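PDB 2C4X: endoglucanase from Clostridium thermocellum, which probably hydrolyses beta-glucan chains as a cellulase, this C-terminal piece comprising a PKD domain and a CBM44 carbohydrate-binding module that recognises xyloglucan and other beta-glucans. Local coordinates for residues A[98-110]-A[124-138]. The protein carries 1 engineered substitution. Sequence-based numbering, arbitrary orientation.
Sequences GDNSKFNFEDGTL and VVNTTEKAFKGERGL. With CA (calcium ion), chain C; EDO (1,2-ethanediol), chain E.
A calcium site in the beta-sandwich CBM44 module ties residues 98-110, the loop entering the module, to residues 124-138, the end of strand 120-127, the start of the antiparallel strand 137-145 and the loop between them. Asp99 OD2 binds the ion at 2.5 Å, and Glu106 OE2, Asn104 O, Lys133 O and Arg136 O also bind it; Asp248 of strand 241-251 completes the shell. The carboxylate of Glu106 does double duty. Its chain folds back about the CB-CG bond (chi2 -63°), bringing the group to the loop at 133-136, where Glu135 N bonds to Glu106 OE1 at 2.9 Å and Arg136 N to Glu106 OE2 at 3.2 Å, both on the syn side and somewhat out of the carboxylate plane. Asp99 OD1, turned from the metal, accepts from Ser101 N and Ser101 OG and forms a long salt bridge with Lys133 NZ (3.9 Å), whose ammonium also meets two waters. The amide of Asn126 bridges the first residue of the type I turn 105-108 and the residue just after it: its ND2 donates to Phe105 O at 2.8 Å, almost straight and on a carbonyl lone pair, and to Thr109 O at 2.9 Å. Its OD1 lies near the guanidinium plane of Arg136 and accepts from NH1, which is tilted from the Asn126 carbonyl plane, so three bonds fix the amide's rotation. Leu138 crosses the Phe105 ring at about a right angle in a CH-pi contact, its CG over one face, 3.7 Å from the centroid. Leu110 meets Val124 tip to tip, and its CD2 also touches Leu138 CD2 at 3.8 Å. Three acidic side chains and three backbone carbonyls thus converge on one cation, whose charge probably offsets their mutual repulsion; without it, the crowding of oxygens from the two segments and strand 241-251 would probably be unfavourable.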
loop_
_atom_site.group_PDB
_atom_site.type_symbol
_atom_site.label_atom_id
_atom_site.label_comp_id
_atom_site.label_asym_id
_atom_site.label_seq_id
_atom_site.Cartn_x
_atom_site.Cartn_y
_atom_site.Cartn_z
ATOM N N GLY A 98 -13.138 5.842 2.471
ATOM C CA GLY A 98 -13.343 4.452 2.079
ATOM C C GLY A 98 -12.053 3.660 1.940
ATOM O O GLY A 98 -10.954 4.187 2.135
ATOM N N ASP A 99 -12.202 2.387 1.588
ATOM C CA ASP A 99 -11.095 1.445 1.517
ATOM C C ASP A 99 -11.474 0.377 0.497
ATOM O O ASP A 99 -12.357 -0.445 0.749
ATOM C CB ASP A 99 -10.871 0.824 2.901
ATOM C CG ASP A 99 -9.667 -0.109 2.963
ATOM O OD1 ASP A 99 -9.031 -0.405 1.928
ATOM O OD2 ASP A 99 -9.360 -0.561 4.086
ATOM N N ASN A 100 -10.819 0.419 -0.662
ATOM C CA ASN A 100 -11.080 -0.527 -1.747
ATOM C C ASN A 100 -10.115 -1.724 -1.750
ATOM O O ASN A 100 -9.993 -2.430 -2.757
ATOM C CB ASN A 100 -11.061 0.195 -3.107
ATOM C CG ASN A 100 -12.149 1.253 -3.228
ATOM O OD1 ASN A 100 -11.904 2.368 -3.721
ATOM N ND2 ASN A 100 -13.362 0.915 -2.782
ATOM N N SER A 101 -9.439 -1.950 -0.624
ATOM C CA SER A 101 -8.528 -3.087 -0.471
ATOM C C SER A 101 -9.254 -4.412 -0.661
ATOM O O SER A 101 -10.463 -4.509 -0.422
ATOM C CB SER A 101 -7.883 -3.076 0.914
ATOM O OG SER A 101 -7.057 -1.940 1.077
ATOM N N LYS A 102 -8.506 -5.424 -1.090
ATOM C CA LYS A 102 -9.007 -6.798 -1.168
ATOM C C LYS A 102 -9.618 -7.225 0.169
ATOM O O LYS A 102 -10.693 -7.825 0.200
ATOM C CB LYS A 102 -7.887 -7.764 -1.599
ATOM C CG LYS A 102 -7.427 -7.592 -3.059
ATOM C CD LYS A 102 -8.490 -8.069 -4.041
ATOM C CE LYS A 102 -8.034 -7.959 -5.481
ATOM N NZ LYS A 102 -7.937 -6.542 -5.932
ATOM N N PHE A 103 -8.929 -6.918 1.265
ATOM C CA PHE A 103 -9.498 -7.071 2.605
ATOM C C PHE A 103 -9.522 -5.721 3.306
ATOM O O PHE A 103 -8.505 -5.244 3.815
ATOM C CB PHE A 103 -8.762 -8.147 3.404
ATOM C CG PHE A 103 -9.065 -9.541 2.931
ATOM C CD1 PHE A 103 -10.220 -10.198 3.367
ATOM C CD2 PHE A 103 -8.225 -10.180 2.026
ATOM C CE1 PHE A 103 -10.524 -11.485 2.922
ATOM C CE2 PHE A 103 -8.517 -11.476 1.573
ATOM C CZ PHE A 103 -9.674 -12.121 2.017
ATOM N N ASN A 104 -10.702 -5.105 3.291
ATOM C CA ASN A 104 -10.879 -3.721 3.730
ATOM C C ASN A 104 -11.689 -3.593 5.014
ATOM O O ASN A 104 -11.640 -2.554 5.689
ATOM C CB ASN A 104 -11.517 -2.896 2.607
ATOM C CG ASN A 104 -12.837 -3.479 2.123
ATOM O OD1 ASN A 104 -13.840 -3.469 2.845
ATOM N ND2 ASN A 104 -12.848 -3.975 0.889
ATOM N N PHE A 105 -12.445 -4.651 5.311
ATOM C CA PHE A 105 -13.220 -4.808 6.548
ATOM C C PHE A 105 -14.318 -3.755 6.782
ATOM O O PHE A 105 -14.833 -3.619 7.894
ATOM C CB PHE A 105 -12.285 -4.957 7.752
ATOM C CG PHE A 105 -11.257 -6.032 7.567
ATOM C CD1 PHE A 105 -11.630 -7.378 7.610
ATOM C CD2 PHE A 105 -9.928 -5.707 7.309
ATOM C CE1 PHE A 105 -10.694 -8.389 7.418
ATOM C CE2 PHE A 105 -8.973 -6.714 7.119
ATOM C CZ PHE A 105 -9.357 -8.056 7.171
ATOM N N GLU A 106 -14.699 -3.054 5.717
ATOM C CA GLU A 106 -15.693 -1.976 5.802
ATOM C C GLU A 106 -17.136 -2.479 5.894
ATOM O O GLU A 106 -18.049 -1.700 6.200
ATOM C CB GLU A 106 -15.539 -0.985 4.633
ATOM C CG GLU A 106 -14.136 -0.364 4.502
ATOM C CD GLU A 106 -13.746 0.489 5.703
ATOM O OE1 GLU A 106 -14.552 1.330 6.142
ATOM O OE2 GLU A 106 -12.623 0.321 6.215
ATOM N N ASP A 107 -17.346 -3.769 5.630
ATOM C CA ASP A 107 -18.683 -4.362 5.752
ATOM C C ASP A 107 -18.996 -4.850 7.174
ATOM O O ASP A 107 -20.084 -5.372 7.428
ATOM C CB ASP A 107 -18.907 -5.474 4.708
ATOM C CG ASP A 107 -18.039 -6.711 4.946
ATOM O OD1 ASP A 107 -17.244 -6.749 5.914
ATOM O OD2 ASP A 107 -18.154 -7.661 4.141
ATOM N N GLY A 108 -18.043 -4.677 8.091
ATOM C CA GLY A 108 -18.244 -5.013 9.504
ATOM C C GLY A 108 -17.962 -6.466 9.850
ATOM O O GLY A 108 -18.097 -6.880 11.003
ATOM N N THR A 109 -17.544 -7.220 8.839
ATOM C CA THR A 109 -17.345 -8.662 8.905
ATOM C C THR A 109 -15.887 -8.997 9.261
ATOM O O THR A 109 -15.015 -8.124 9.235
ATOM C CB THR A 109 -17.778 -9.279 7.540
ATOM O OG1 THR A 109 -19.203 -9.178 7.414
ATOM C CG2 THR A 109 -17.400 -10.711 7.393
ATOM N N LEU A 110 -15.638 -10.255 9.621
ATOM C CA LEU A 110 -14.277 -10.754 9.826
ATOM C C LEU A 110 -13.580 -11.121 8.508
ATOM O O LEU A 110 -12.375 -11.391 8.491
ATOM C CB LEU A 110 -14.277 -11.949 10.792
ATOM C CG LEU A 110 -14.640 -11.663 12.253
ATOM C CD1 LEU A 110 -14.480 -12.928 13.098
ATOM C CD2 LEU A 110 -13.807 -10.516 12.821
ATOM N N VAL A 124 -10.441 -12.096 17.683
ATOM C CA VAL A 124 -10.453 -11.061 16.653
ATOM C C VAL A 124 -11.859 -10.486 16.482
ATOM O O VAL A 124 -12.840 -11.227 16.445
ATOM C CB VAL A 124 -9.860 -11.571 15.300
ATOM C CG1 VAL A 124 -10.747 -12.640 14.656
ATOM C CG2 VAL A 124 -9.613 -10.413 14.347
ATOM N N VAL A 125 -11.943 -9.160 16.410
ATOM C CA VAL A 125 -13.202 -8.470 16.131
ATOM C C VAL A 125 -12.999 -7.418 15.047
ATOM O O VAL A 125 -11.884 -6.918 14.855
ATOM C CB VAL A 125 -13.810 -7.782 17.391
ATOM C CG1 VAL A 125 -14.080 -8.797 18.505
ATOM C CG2 VAL A 125 -12.924 -6.633 17.889
ATOM N N ASN A 126 -14.080 -7.097 14.342
ATOM C CA ASN A 126 -14.111 -5.945 13.456
ATOM C C ASN A 126 -14.316 -4.669 14.278
ATOM O O ASN A 126 -15.279 -4.559 15.043
ATOM C CB ASN A 126 -15.196 -6.110 12.390
ATOM C CG ASN A 126 -15.184 -4.984 11.366
ATOM O OD1 ASN A 126 -15.395 -3.826 11.710
ATOM N ND2 ASN A 126 -14.937 -5.323 10.106
ATOM N N THR A 127 -13.407 -3.710 14.105
ATOM C CA THR A 127 -13.321 -2.546 14.988
ATOM C C THR A 127 -13.338 -1.207 14.246
ATOM O O THR A 127 -12.950 -1.133 13.083
ATOM C CB THR A 127 -12.040 -2.613 15.872
ATOM O OG1 THR A 127 -12.067 -1.558 16.842
ATOM C CG2 THR A 127 -10.770 -2.479 15.027
ATOM N N THR A 128 -13.788 -0.159 14.935
ATOM C CA THR A 128 -13.660 1.213 14.456
ATOM C C THR A 128 -12.593 1.974 15.258
ATOM O O THR A 128 -12.339 3.152 14.988
ATOM C CB THR A 128 -15.005 1.997 14.536
ATOM O OG1 THR A 128 -15.498 1.979 15.881
ATOM C CG2 THR A 128 -16.061 1.396 13.612
ATOM N N GLU A 129 -11.974 1.307 16.235
ATOM C CA GLU A 129 -11.005 1.947 17.134
ATOM C C GLU A 129 -9.754 2.428 16.407
ATOM O O GLU A 129 -9.278 3.543 16.648
ATOM C CB GLU A 129 -10.635 1.020 18.299
ATOM C CG GLU A 129 -11.752 0.865 19.333
ATOM C CD GLU A 129 -11.487 -0.223 20.372
ATOM O OE1 GLU A 129 -10.393 -0.834 20.373
ATOM O OE2 GLU A 129 -12.393 -0.459 21.204
ATOM N N LYS A 130 -9.229 1.575 15.526
ATOM C CA LYS A 130 -8.124 1.916 14.642
ATOM C C LYS A 130 -8.365 1.293 13.273
ATOM O O LYS A 130 -8.815 0.149 13.171
ATOM C CB LYS A 130 -6.789 1.397 15.191
ATOM C CG LYS A 130 -6.299 2.068 16.461
ATOM C CD LYS A 130 -4.883 1.622 16.818
ATOM C CE LYS A 130 -4.572 1.911 18.291
ATOM N NZ LYS A 130 -4.608 3.368 18.624
ATOM N N ALA A 131 -8.060 2.048 12.223
ATOM C CA ALA A 131 -8.081 1.527 10.861
ATOM C C ALA A 131 -6.955 2.173 10.081
ATOM O O ALA A 131 -6.531 3.290 10.409
ATOM C CB ALA A 131 -9.418 1.806 10.200
ATOM N N PHE A 132 -6.454 1.470 9.068
ATOM C CA PHE A 132 -5.425 2.030 8.200
ATOM C C PHE A 132 -6.069 2.853 7.084
ATOM O O PHE A 132 -5.579 3.927 6.730
ATOM C CB PHE A 132 -4.502 0.940 7.620
ATOM C CG PHE A 132 -3.452 1.483 6.696
ATOM C CD1 PHE A 132 -2.322 2.120 7.209
ATOM C CD2 PHE A 132 -3.612 1.400 5.316
ATOM C CE1 PHE A 132 -1.356 2.656 6.355
ATOM C CE2 PHE A 132 -2.657 1.938 4.451
ATOM C CZ PHE A 132 -1.521 2.560 4.973
ATOM N N LYS A 133 -7.158 2.329 6.530
ATOM C CA LYS A 133 -7.954 3.026 5.527
ATOM C C LYS A 133 -9.422 2.786 5.809
ATOM O O LYS A 133 -9.802 1.695 6.232
ATOM C CB LYS A 133 -7.635 2.525 4.121
ATOM C CG LYS A 133 -6.561 3.299 3.398
ATOM C CD LYS A 133 -6.619 3.033 1.894
ATOM C CE LYS A 133 -6.259 1.591 1.553
ATOM N NZ LYS A 133 -6.147 1.407 0.069
ATOM N N GLY A 134 -10.245 3.799 5.563
ATOM C CA GLY A 134 -11.670 3.694 5.815
ATOM C C GLY A 134 -11.936 3.814 7.298
ATOM O O GLY A 134 -11.108 4.342 8.051
ATOM N N GLU A 135 -13.084 3.308 7.727
ATOM C CA GLU A 135 -13.485 3.457 9.114
ATOM C C GLU A 135 -13.215 2.210 9.960
ATOM O O GLU A 135 -13.228 2.283 11.186
ATOM C CB GLU A 135 -14.953 3.878 9.196
ATOM C CG GLU A 135 -15.227 5.282 8.633
ATOM C CD GLU A 135 -16.694 5.517 8.327
ATOM O OE1 GLU A 135 -17.406 4.534 8.025
ATOM O OE2 GLU A 135 -17.141 6.686 8.381
ATOM N N ARG A 136 -12.930 1.083 9.308
ATOM C CA ARG A 136 -12.873 -0.200 10.013
ATOM C C ARG A 136 -11.643 -1.047 9.692
ATOM O O ARG A 136 -10.992 -0.849 8.674
ATOM C CB ARG A 136 -14.139 -1.012 9.732
ATOM C CG ARG A 136 -15.409 -0.383 10.271
ATOM C CD ARG A 136 -16.621 -1.229 9.961
ATOM N NE ARG A 136 -17.774 -0.747 10.711
ATOM C CZ ARG A 136 -18.113 -1.160 11.929
ATOM N NH1 ARG A 136 -17.394 -2.089 12.560
ATOM N NH2 ARG A 136 -19.184 -0.638 12.518
ATOM N N GLY A 137 -11.341 -1.983 10.586
ATOM C CA GLY A 137 -10.277 -2.964 10.389
ATOM C C GLY A 137 -10.499 -4.092 11.379
ATOM O O GLY A 137 -11.581 -4.208 11.954
ATOM N N LEU A 138 -9.476 -4.922 11.573
ATOM C CA LEU A 138 -9.533 -5.987 12.578
ATOM C C LEU A 138 -8.783 -5.589 13.837
ATOM O O LEU A 138 -7.780 -4.861 13.781
ATOM C CB LEU A 138 -8.977 -7.310 12.032
ATOM C CG LEU A 138 -9.748 -7.997 10.901
ATOM C CD1 LEU A 138 -9.128 -9.354 10.552
ATOM C CD2 LEU A 138 -11.238 -8.146 11.243
HETATM CA CA CA C . -10.401 -0.623 6.355
HETATM C C1 EDO E . -14.921 -8.482 4.167
HETATM O O1 EDO E . -14.796 -7.933 5.491
HETATM C C2 EDO E . -13.584 -8.415 3.441
HETATM O O2 EDO E . -13.023 -7.114 3.607
HETATM O O HOH W 1 -7.997 0.739 -2.154
HETATM O O HOH W 2 -4.753 -0.733 -0.297
#